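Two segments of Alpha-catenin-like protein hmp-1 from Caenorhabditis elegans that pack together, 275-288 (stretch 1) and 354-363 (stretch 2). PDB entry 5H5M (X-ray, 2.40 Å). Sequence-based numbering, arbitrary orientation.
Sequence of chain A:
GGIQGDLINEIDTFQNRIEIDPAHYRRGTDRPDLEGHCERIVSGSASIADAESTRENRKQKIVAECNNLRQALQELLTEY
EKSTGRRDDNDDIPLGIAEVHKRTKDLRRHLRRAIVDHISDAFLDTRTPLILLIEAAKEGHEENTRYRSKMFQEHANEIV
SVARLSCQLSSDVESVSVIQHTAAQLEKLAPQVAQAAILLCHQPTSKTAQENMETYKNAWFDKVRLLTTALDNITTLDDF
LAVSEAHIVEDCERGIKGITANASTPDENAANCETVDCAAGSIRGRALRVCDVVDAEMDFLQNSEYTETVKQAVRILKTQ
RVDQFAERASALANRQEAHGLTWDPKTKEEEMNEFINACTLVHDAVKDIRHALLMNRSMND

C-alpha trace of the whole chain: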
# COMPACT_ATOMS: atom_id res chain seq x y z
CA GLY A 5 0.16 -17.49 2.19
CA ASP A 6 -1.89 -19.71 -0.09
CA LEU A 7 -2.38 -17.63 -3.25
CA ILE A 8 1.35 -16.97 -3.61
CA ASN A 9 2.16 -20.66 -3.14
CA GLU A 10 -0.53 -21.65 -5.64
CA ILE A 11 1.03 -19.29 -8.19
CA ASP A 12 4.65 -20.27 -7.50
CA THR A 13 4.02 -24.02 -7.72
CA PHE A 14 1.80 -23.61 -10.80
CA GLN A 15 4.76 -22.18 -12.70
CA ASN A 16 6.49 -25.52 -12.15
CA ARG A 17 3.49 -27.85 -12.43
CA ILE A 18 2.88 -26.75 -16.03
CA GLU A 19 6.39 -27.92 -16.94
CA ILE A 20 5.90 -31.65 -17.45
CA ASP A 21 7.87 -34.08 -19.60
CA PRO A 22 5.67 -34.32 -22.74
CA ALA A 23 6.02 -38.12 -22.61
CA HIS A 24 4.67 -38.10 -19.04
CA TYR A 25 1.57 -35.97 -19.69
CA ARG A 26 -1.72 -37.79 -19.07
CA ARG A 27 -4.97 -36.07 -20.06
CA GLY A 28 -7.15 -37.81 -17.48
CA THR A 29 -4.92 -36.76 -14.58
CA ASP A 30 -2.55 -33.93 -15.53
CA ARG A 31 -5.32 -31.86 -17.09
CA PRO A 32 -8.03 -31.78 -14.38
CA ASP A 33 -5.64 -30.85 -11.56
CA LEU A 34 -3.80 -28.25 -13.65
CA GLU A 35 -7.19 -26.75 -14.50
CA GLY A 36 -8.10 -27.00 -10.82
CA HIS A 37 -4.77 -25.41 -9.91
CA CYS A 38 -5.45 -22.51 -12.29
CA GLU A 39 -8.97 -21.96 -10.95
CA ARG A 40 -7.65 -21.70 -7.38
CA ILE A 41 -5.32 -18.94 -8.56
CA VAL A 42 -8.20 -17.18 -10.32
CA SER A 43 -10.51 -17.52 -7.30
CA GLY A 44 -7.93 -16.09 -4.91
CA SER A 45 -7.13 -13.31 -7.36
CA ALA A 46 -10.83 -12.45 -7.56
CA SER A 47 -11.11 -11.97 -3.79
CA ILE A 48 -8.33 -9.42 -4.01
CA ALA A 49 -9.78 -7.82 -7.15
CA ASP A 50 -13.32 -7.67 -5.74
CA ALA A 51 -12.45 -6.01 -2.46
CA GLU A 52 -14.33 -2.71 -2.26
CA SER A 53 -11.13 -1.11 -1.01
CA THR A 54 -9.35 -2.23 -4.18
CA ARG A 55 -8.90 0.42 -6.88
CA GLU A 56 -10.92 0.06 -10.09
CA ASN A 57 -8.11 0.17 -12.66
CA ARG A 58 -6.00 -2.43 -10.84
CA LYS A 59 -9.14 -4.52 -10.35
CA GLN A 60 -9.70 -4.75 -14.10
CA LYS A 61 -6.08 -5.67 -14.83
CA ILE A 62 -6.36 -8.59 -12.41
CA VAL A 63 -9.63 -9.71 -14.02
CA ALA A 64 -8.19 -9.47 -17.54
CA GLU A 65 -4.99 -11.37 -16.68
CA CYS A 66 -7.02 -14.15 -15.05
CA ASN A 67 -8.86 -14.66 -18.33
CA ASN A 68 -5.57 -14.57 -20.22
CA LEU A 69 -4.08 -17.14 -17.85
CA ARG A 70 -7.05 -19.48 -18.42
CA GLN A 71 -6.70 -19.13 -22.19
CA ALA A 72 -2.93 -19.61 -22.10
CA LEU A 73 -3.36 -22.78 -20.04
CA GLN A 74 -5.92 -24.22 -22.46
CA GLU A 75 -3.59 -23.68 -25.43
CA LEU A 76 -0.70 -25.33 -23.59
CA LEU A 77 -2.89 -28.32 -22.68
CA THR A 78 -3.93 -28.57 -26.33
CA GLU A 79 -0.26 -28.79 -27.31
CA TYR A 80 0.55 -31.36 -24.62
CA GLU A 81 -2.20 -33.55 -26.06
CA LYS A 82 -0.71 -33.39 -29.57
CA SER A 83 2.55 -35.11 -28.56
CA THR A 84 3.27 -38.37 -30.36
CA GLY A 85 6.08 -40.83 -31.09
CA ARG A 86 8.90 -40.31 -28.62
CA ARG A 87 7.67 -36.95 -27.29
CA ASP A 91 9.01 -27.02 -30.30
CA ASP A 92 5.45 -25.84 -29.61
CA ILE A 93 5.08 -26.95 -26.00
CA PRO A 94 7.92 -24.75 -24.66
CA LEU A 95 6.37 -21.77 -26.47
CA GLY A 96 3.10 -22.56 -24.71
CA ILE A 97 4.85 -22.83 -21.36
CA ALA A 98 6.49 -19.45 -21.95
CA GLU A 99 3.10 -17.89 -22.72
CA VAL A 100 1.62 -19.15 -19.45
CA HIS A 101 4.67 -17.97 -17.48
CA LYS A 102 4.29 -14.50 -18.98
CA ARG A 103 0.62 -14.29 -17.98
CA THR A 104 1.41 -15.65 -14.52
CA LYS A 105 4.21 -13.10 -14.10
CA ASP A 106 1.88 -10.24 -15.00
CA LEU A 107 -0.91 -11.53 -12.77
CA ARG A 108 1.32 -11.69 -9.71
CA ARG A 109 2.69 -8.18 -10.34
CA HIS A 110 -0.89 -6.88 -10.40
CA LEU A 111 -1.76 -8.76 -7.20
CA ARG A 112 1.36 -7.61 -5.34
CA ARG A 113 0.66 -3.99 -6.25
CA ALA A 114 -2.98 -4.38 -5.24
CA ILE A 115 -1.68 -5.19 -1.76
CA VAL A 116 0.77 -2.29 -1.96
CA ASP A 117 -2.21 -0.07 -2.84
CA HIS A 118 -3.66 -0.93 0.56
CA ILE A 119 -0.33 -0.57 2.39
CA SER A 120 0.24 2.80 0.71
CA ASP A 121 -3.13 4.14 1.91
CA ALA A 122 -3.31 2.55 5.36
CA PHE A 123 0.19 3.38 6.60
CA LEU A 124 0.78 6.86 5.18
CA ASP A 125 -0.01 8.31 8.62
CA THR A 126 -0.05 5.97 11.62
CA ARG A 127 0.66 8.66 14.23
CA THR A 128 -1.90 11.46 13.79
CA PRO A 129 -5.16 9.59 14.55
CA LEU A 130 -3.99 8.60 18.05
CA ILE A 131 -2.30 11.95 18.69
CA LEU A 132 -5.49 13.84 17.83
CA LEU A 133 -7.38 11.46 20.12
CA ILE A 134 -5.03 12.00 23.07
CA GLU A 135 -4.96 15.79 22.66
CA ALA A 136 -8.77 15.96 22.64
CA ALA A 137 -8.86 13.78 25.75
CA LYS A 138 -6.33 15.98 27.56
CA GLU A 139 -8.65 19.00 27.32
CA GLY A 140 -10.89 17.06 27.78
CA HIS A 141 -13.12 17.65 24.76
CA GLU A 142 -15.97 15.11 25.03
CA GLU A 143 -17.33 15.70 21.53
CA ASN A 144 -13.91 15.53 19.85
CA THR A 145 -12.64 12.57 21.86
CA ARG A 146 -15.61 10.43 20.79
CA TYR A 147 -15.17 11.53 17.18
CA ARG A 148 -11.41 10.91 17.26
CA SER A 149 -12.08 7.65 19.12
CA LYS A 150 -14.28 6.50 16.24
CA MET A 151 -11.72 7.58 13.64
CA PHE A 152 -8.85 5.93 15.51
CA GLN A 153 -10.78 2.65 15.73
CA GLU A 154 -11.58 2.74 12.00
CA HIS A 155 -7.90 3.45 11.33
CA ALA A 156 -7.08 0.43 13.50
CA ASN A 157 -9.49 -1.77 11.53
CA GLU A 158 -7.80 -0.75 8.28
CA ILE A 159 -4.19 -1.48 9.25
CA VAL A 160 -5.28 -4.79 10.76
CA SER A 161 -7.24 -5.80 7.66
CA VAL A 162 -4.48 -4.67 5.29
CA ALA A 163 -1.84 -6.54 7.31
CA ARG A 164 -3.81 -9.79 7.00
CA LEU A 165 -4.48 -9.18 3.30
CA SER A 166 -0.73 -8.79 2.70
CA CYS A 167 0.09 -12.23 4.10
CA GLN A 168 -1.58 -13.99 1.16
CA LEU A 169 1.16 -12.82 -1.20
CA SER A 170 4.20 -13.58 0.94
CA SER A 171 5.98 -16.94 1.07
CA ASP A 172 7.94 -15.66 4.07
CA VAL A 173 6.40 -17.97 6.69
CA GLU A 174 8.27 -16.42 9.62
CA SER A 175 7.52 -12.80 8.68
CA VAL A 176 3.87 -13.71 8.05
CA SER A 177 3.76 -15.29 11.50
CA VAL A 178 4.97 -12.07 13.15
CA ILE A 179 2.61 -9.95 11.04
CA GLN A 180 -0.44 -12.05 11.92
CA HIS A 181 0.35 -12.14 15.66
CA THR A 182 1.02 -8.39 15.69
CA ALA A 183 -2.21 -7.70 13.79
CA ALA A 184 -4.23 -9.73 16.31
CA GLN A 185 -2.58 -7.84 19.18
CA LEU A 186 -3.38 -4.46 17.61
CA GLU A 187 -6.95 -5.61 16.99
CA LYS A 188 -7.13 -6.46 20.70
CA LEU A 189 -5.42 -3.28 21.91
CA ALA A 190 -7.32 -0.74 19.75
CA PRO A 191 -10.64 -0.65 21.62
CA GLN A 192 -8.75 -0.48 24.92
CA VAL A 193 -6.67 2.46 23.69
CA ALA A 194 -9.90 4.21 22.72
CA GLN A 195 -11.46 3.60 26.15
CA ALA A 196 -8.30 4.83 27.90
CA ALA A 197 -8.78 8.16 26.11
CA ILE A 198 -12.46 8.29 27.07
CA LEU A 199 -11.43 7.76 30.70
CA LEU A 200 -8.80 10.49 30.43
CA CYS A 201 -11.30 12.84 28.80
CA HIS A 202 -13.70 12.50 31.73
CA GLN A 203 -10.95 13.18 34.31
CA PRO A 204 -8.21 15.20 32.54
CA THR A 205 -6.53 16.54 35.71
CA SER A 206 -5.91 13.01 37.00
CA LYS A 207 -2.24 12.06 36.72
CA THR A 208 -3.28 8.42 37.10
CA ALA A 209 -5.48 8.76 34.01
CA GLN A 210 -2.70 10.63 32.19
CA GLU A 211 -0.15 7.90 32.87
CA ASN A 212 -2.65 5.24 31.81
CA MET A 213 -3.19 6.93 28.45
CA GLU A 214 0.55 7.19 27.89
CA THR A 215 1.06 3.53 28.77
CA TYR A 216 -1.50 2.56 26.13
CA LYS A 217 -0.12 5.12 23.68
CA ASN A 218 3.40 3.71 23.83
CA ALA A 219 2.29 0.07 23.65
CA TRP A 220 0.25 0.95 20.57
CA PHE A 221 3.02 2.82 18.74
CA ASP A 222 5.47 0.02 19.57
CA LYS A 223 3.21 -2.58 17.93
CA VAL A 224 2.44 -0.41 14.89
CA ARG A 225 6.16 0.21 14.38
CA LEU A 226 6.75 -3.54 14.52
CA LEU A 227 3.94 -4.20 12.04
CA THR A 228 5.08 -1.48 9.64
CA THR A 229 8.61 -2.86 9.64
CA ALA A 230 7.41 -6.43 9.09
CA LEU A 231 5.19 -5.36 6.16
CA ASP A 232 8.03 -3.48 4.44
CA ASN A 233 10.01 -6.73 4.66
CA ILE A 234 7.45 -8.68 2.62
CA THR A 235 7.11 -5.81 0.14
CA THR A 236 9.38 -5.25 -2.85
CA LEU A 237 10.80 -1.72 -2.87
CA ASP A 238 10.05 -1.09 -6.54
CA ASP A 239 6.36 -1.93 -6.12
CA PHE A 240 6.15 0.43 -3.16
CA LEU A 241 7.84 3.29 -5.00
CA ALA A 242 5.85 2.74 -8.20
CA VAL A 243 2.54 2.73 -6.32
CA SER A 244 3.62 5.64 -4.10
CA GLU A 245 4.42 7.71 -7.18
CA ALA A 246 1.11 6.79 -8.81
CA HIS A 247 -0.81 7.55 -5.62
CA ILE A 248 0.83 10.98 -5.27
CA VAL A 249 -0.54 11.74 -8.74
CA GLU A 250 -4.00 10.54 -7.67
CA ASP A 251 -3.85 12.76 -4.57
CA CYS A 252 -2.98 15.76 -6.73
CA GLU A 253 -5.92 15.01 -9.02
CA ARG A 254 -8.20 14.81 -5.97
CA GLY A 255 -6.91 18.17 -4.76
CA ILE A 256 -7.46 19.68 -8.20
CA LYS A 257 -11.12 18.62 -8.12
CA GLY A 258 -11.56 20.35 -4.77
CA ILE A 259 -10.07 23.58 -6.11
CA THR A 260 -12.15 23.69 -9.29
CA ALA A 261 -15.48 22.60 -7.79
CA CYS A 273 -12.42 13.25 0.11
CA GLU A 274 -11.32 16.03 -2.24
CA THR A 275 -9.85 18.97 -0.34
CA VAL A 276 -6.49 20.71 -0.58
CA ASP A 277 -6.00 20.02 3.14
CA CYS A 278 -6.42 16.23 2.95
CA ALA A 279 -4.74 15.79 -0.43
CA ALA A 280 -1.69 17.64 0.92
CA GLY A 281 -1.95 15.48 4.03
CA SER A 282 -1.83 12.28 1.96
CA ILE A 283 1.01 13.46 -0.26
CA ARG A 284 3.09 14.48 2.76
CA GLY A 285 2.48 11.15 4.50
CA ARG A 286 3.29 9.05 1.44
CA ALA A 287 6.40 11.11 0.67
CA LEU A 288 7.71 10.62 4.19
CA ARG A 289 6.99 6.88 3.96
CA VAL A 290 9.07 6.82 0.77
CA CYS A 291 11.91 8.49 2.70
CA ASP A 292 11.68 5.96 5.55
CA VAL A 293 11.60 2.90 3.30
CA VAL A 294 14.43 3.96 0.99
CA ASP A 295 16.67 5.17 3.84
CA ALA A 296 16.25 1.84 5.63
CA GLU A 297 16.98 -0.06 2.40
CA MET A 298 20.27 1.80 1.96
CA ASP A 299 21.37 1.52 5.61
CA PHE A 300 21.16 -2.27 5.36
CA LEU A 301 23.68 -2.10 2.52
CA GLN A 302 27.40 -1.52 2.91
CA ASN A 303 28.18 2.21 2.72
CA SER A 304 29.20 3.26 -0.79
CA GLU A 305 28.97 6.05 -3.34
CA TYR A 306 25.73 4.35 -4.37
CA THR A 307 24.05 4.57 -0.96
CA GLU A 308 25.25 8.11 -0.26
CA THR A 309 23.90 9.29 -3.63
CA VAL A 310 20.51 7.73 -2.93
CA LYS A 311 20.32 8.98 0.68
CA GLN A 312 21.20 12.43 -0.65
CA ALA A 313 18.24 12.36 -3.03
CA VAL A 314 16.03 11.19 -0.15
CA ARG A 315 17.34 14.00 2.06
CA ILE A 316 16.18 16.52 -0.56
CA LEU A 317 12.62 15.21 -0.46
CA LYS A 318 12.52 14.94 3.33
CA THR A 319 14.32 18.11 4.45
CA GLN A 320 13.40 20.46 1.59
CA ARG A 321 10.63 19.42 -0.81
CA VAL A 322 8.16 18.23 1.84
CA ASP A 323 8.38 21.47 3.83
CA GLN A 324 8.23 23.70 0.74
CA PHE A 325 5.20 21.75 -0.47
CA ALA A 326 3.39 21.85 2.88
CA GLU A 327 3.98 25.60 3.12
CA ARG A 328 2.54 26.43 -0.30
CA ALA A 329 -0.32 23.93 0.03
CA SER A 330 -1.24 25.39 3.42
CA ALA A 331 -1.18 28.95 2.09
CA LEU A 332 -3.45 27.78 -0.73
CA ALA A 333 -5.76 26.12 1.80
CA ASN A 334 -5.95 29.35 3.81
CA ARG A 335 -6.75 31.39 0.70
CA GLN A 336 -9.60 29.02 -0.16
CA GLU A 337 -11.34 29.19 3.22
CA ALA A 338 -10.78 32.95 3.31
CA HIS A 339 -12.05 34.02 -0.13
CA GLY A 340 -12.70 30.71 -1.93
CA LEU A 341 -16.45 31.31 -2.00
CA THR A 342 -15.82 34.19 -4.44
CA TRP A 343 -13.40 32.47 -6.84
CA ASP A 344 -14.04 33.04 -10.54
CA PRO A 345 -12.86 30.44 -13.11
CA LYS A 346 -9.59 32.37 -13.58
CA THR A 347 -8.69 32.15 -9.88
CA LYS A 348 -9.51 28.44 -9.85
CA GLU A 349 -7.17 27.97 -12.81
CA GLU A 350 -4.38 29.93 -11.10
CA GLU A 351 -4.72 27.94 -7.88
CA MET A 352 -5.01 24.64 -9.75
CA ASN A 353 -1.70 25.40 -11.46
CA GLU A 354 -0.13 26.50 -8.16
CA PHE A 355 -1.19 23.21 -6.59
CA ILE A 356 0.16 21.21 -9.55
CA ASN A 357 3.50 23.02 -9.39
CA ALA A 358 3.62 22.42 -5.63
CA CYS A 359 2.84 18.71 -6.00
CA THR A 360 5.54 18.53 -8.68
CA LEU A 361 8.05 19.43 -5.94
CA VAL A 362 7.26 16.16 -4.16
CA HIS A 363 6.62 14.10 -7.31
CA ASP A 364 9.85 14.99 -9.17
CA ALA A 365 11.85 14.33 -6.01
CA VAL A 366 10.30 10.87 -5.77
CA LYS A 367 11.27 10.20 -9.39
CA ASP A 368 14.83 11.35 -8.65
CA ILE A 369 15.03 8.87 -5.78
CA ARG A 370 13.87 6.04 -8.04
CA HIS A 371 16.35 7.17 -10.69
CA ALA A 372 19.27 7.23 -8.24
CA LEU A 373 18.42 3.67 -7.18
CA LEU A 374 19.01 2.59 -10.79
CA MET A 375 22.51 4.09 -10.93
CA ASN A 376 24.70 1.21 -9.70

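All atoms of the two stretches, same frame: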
# COMPACT_ATOMS: atom_id res chain seq x y z
N THR A 275 -10.23 17.63 -0.78
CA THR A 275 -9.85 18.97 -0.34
C THR A 275 -8.35 19.14 -0.45
O THR A 275 -7.60 18.16 -0.44
CB THR A 275 -10.30 19.25 1.10
OG1 THR A 275 -9.72 18.28 1.99
CG2 THR A 275 -11.81 19.20 1.21
N VAL A 276 -7.91 20.39 -0.58
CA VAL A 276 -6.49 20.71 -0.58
C VAL A 276 -5.83 20.22 0.71
O VAL A 276 -4.74 19.65 0.68
CB VAL A 276 -6.26 22.22 -0.75
CG1 VAL A 276 -4.79 22.56 -0.56
CG2 VAL A 276 -6.76 22.68 -2.11
N ASP A 277 -6.51 20.42 1.83
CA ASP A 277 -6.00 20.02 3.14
C ASP A 277 -5.64 18.54 3.19
O ASP A 277 -4.51 18.18 3.51
CB ASP A 277 -7.01 20.33 4.24
CG ASP A 277 -6.80 21.70 4.85
OD1 ASP A 277 -5.64 22.17 4.88
OD2 ASP A 277 -7.80 22.32 5.31
N CYS A 278 -6.60 17.68 2.86
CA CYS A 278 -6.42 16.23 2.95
C CYS A 278 -5.50 15.68 1.87
O CYS A 278 -4.71 14.76 2.13
CB CYS A 278 -7.77 15.52 2.90
SG CYS A 278 -8.81 15.85 4.34
N ALA A 279 -5.61 16.21 0.66
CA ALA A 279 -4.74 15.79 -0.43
C ALA A 279 -3.29 16.07 -0.07
O ALA A 279 -2.42 15.22 -0.24
CB ALA A 279 -5.11 16.49 -1.73
N ALA A 280 -3.03 17.27 0.45
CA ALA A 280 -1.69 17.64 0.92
C ALA A 280 -1.26 16.73 2.06
O ALA A 280 -0.09 16.34 2.15
CB ALA A 280 -1.66 19.10 1.34
N GLY A 281 -2.20 16.39 2.93
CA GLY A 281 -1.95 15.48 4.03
C GLY A 281 -1.54 14.09 3.57
O GLY A 281 -0.67 13.46 4.18
N SER A 282 -2.15 13.60 2.50
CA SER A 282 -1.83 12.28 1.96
C SER A 282 -0.47 12.29 1.27
O SER A 282 0.35 11.40 1.47
CB SER A 282 -2.91 11.81 0.98
OG SER A 282 -4.15 11.60 1.62
N ILE A 283 -0.24 13.32 0.45
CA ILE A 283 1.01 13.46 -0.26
C ILE A 283 2.19 13.55 0.70
O ILE A 283 3.21 12.88 0.51
CB ILE A 283 0.99 14.71 -1.16
CG1 ILE A 283 -0.02 14.50 -2.30
CG2 ILE A 283 2.37 15.00 -1.73
CD1 ILE A 283 -0.11 15.65 -3.27
N ARG A 284 2.04 14.34 1.75
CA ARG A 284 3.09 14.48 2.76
C ARG A 284 3.39 13.13 3.42
O ARG A 284 4.56 12.73 3.53
CB ARG A 284 2.70 15.51 3.82
CG ARG A 284 3.73 15.66 4.92
CD ARG A 284 3.32 16.69 5.97
NE ARG A 284 4.31 16.78 7.03
CZ ARG A 284 5.31 17.66 7.05
NH1 ARG A 284 5.45 18.53 6.06
NH2 ARG A 284 6.17 17.66 8.06
N GLY A 285 2.34 12.44 3.85
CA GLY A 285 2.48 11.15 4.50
C GLY A 285 3.16 10.11 3.63
O GLY A 285 4.06 9.41 4.08
N ARG A 286 2.72 10.01 2.38
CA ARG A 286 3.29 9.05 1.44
C ARG A 286 4.75 9.37 1.14
O ARG A 286 5.59 8.47 1.06
CB ARG A 286 2.49 9.03 0.13
CG ARG A 286 1.04 8.57 0.27
CD ARG A 286 0.44 8.32 -1.11
NE ARG A 286 -0.99 8.63 -1.16
CZ ARG A 286 -1.96 7.76 -0.87
NH1 ARG A 286 -1.66 6.53 -0.48
NH2 ARG A 286 -3.22 8.14 -0.96
N ALA A 287 5.04 10.66 0.96
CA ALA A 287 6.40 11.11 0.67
C ALA A 287 7.35 10.75 1.80
O ALA A 287 8.48 10.33 1.56
CB ALA A 287 6.41 12.61 0.41
N LEU A 288 6.88 10.92 3.03
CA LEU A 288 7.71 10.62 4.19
C LEU A 288 7.90 9.11 4.35
O LEU A 288 8.95 8.65 4.80
CB LEU A 288 7.10 11.22 5.46
CG LEU A 288 7.26 12.74 5.58
CD1 LEU A 288 6.61 13.29 6.84
CD2 LEU A 288 8.74 13.12 5.52
N GLU A 354 -1.00 26.36 -9.33
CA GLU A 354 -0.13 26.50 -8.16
C GLU A 354 -0.05 25.20 -7.37
O GLU A 354 1.01 24.86 -6.84
CB GLU A 354 -0.62 27.64 -7.26
CG GLU A 354 0.08 27.73 -5.91
CD GLU A 354 1.59 27.93 -6.00
OE1 GLU A 354 2.09 28.34 -7.07
OE2 GLU A 354 2.28 27.70 -4.99
N PHE A 355 -1.16 24.48 -7.29
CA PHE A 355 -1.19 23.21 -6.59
C PHE A 355 -0.41 22.15 -7.36
O PHE A 355 0.33 21.36 -6.77
CB PHE A 355 -2.63 22.74 -6.38
CG PHE A 355 -2.76 21.56 -5.47
CD1 PHE A 355 -2.35 21.64 -4.15
CD2 PHE A 355 -3.29 20.37 -5.93
CE1 PHE A 355 -2.46 20.55 -3.30
CE2 PHE A 355 -3.41 19.28 -5.08
CZ PHE A 355 -2.99 19.37 -3.77
N ILE A 356 -0.57 22.14 -8.68
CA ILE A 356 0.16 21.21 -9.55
C ILE A 356 1.66 21.43 -9.45
O ILE A 356 2.43 20.47 -9.32
CB ILE A 356 -0.28 21.36 -11.02
CG1 ILE A 356 -1.67 20.74 -11.23
CG2 ILE A 356 0.72 20.69 -11.96
CD1 ILE A 356 -2.19 20.88 -12.65
N ASN A 357 2.09 22.69 -9.51
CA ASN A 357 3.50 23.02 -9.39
C ASN A 357 4.05 22.66 -8.02
O ASN A 357 5.21 22.27 -7.89
CB ASN A 357 3.74 24.51 -9.67
CG ASN A 357 3.46 24.88 -11.11
OD1 ASN A 357 3.56 24.04 -12.01
ND2 ASN A 357 3.12 26.14 -11.34
N ALA A 358 3.22 22.79 -6.99
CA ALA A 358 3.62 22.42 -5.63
C ALA A 358 3.77 20.91 -5.50
O ALA A 358 4.73 20.43 -4.91
CB ALA A 358 2.63 22.96 -4.62
N CYS A 359 2.80 20.17 -6.03
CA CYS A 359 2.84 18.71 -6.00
C CYS A 359 4.04 18.18 -6.78
O CYS A 359 4.61 17.14 -6.44
CB CYS A 359 1.56 18.11 -6.57
SG CYS A 359 0.09 18.36 -5.57
N THR A 360 4.42 18.91 -7.82
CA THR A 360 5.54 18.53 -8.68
C THR A 360 6.87 18.57 -7.90
O THR A 360 7.79 17.81 -8.20
CB THR A 360 5.61 19.45 -9.92
OG1 THR A 360 4.39 19.31 -10.65
CG2 THR A 360 6.75 19.07 -10.83
N LEU A 361 6.94 19.43 -6.89
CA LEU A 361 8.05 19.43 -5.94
C LEU A 361 8.27 18.03 -5.36
O LEU A 361 9.36 17.47 -5.43
CB LEU A 361 7.78 20.41 -4.79
CG LEU A 361 8.40 21.81 -4.76
CD1 LEU A 361 8.41 22.46 -6.12
CD2 LEU A 361 7.64 22.66 -3.76
N VAL A 362 7.21 17.48 -4.77
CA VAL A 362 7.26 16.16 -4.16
C VAL A 362 7.45 15.06 -5.20
O VAL A 362 8.28 14.16 -5.04
CB VAL A 362 5.98 15.88 -3.35
CG1 VAL A 362 5.97 14.45 -2.83
CG2 VAL A 362 5.85 16.87 -2.20
N HIS A 363 6.67 15.14 -6.28
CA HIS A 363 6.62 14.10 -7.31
C HIS A 363 7.95 13.92 -8.05
O HIS A 363 8.42 12.80 -8.22
CB HIS A 363 5.50 14.42 -8.30
CG HIS A 363 5.18 13.29 -9.23
ND1 HIS A 363 5.33 13.39 -10.60
CD2 HIS A 363 4.71 12.04 -9.00
CE1 HIS A 363 4.98 12.25 -11.17
NE2 HIS A 363 4.60 11.42 -10.22

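Two nearly parallel helices, 276-288 and 354-363, meet through a narrow, wholly apolar strip of side chains, with no hydrogen bond between them. Their axes run in the same direction at 14° and come no closer than 10.9 Å, so side chains must span the gap, and only 286 Å² is buried, both sides summed. At the N-terminal end the Phe355 ring, its CA-to-CB bond directed toward the other helix, reaches Val276 and Ala279: Val276 CG1 lies 4.1 Å from Phe355 CE1, and Ala279 CB 4.1 Å from Phe355 CZ. Both approaches to the ring are oblique. One turn further on, Ile283 (chi1 m, chi2 t) extends between two partners, placing its CD1 3.6 Å from Cys359 SG and its CG2 3.8 Å from Val362 CG1. The same Val362 CG1 is also 3.8 Å from Ala287 CB, where the backbones draw nearer: Ala287 CA and Val362 CA are 7.0 Å apart. Val276 CA and Phe355 CA are 8.4 Å apart. The contacting residues Val276, Ala279, Ile283 and Ala287 recur every three or four positions, forming one stripe along the helix. Some side-chain hydrogen bonds stay within one stretch: Thr275 OG1 caps the first helix by accepting from Cys278 N (3.3 Å), and Thr360 OG1 donates to Ile356 O (2.6 Å).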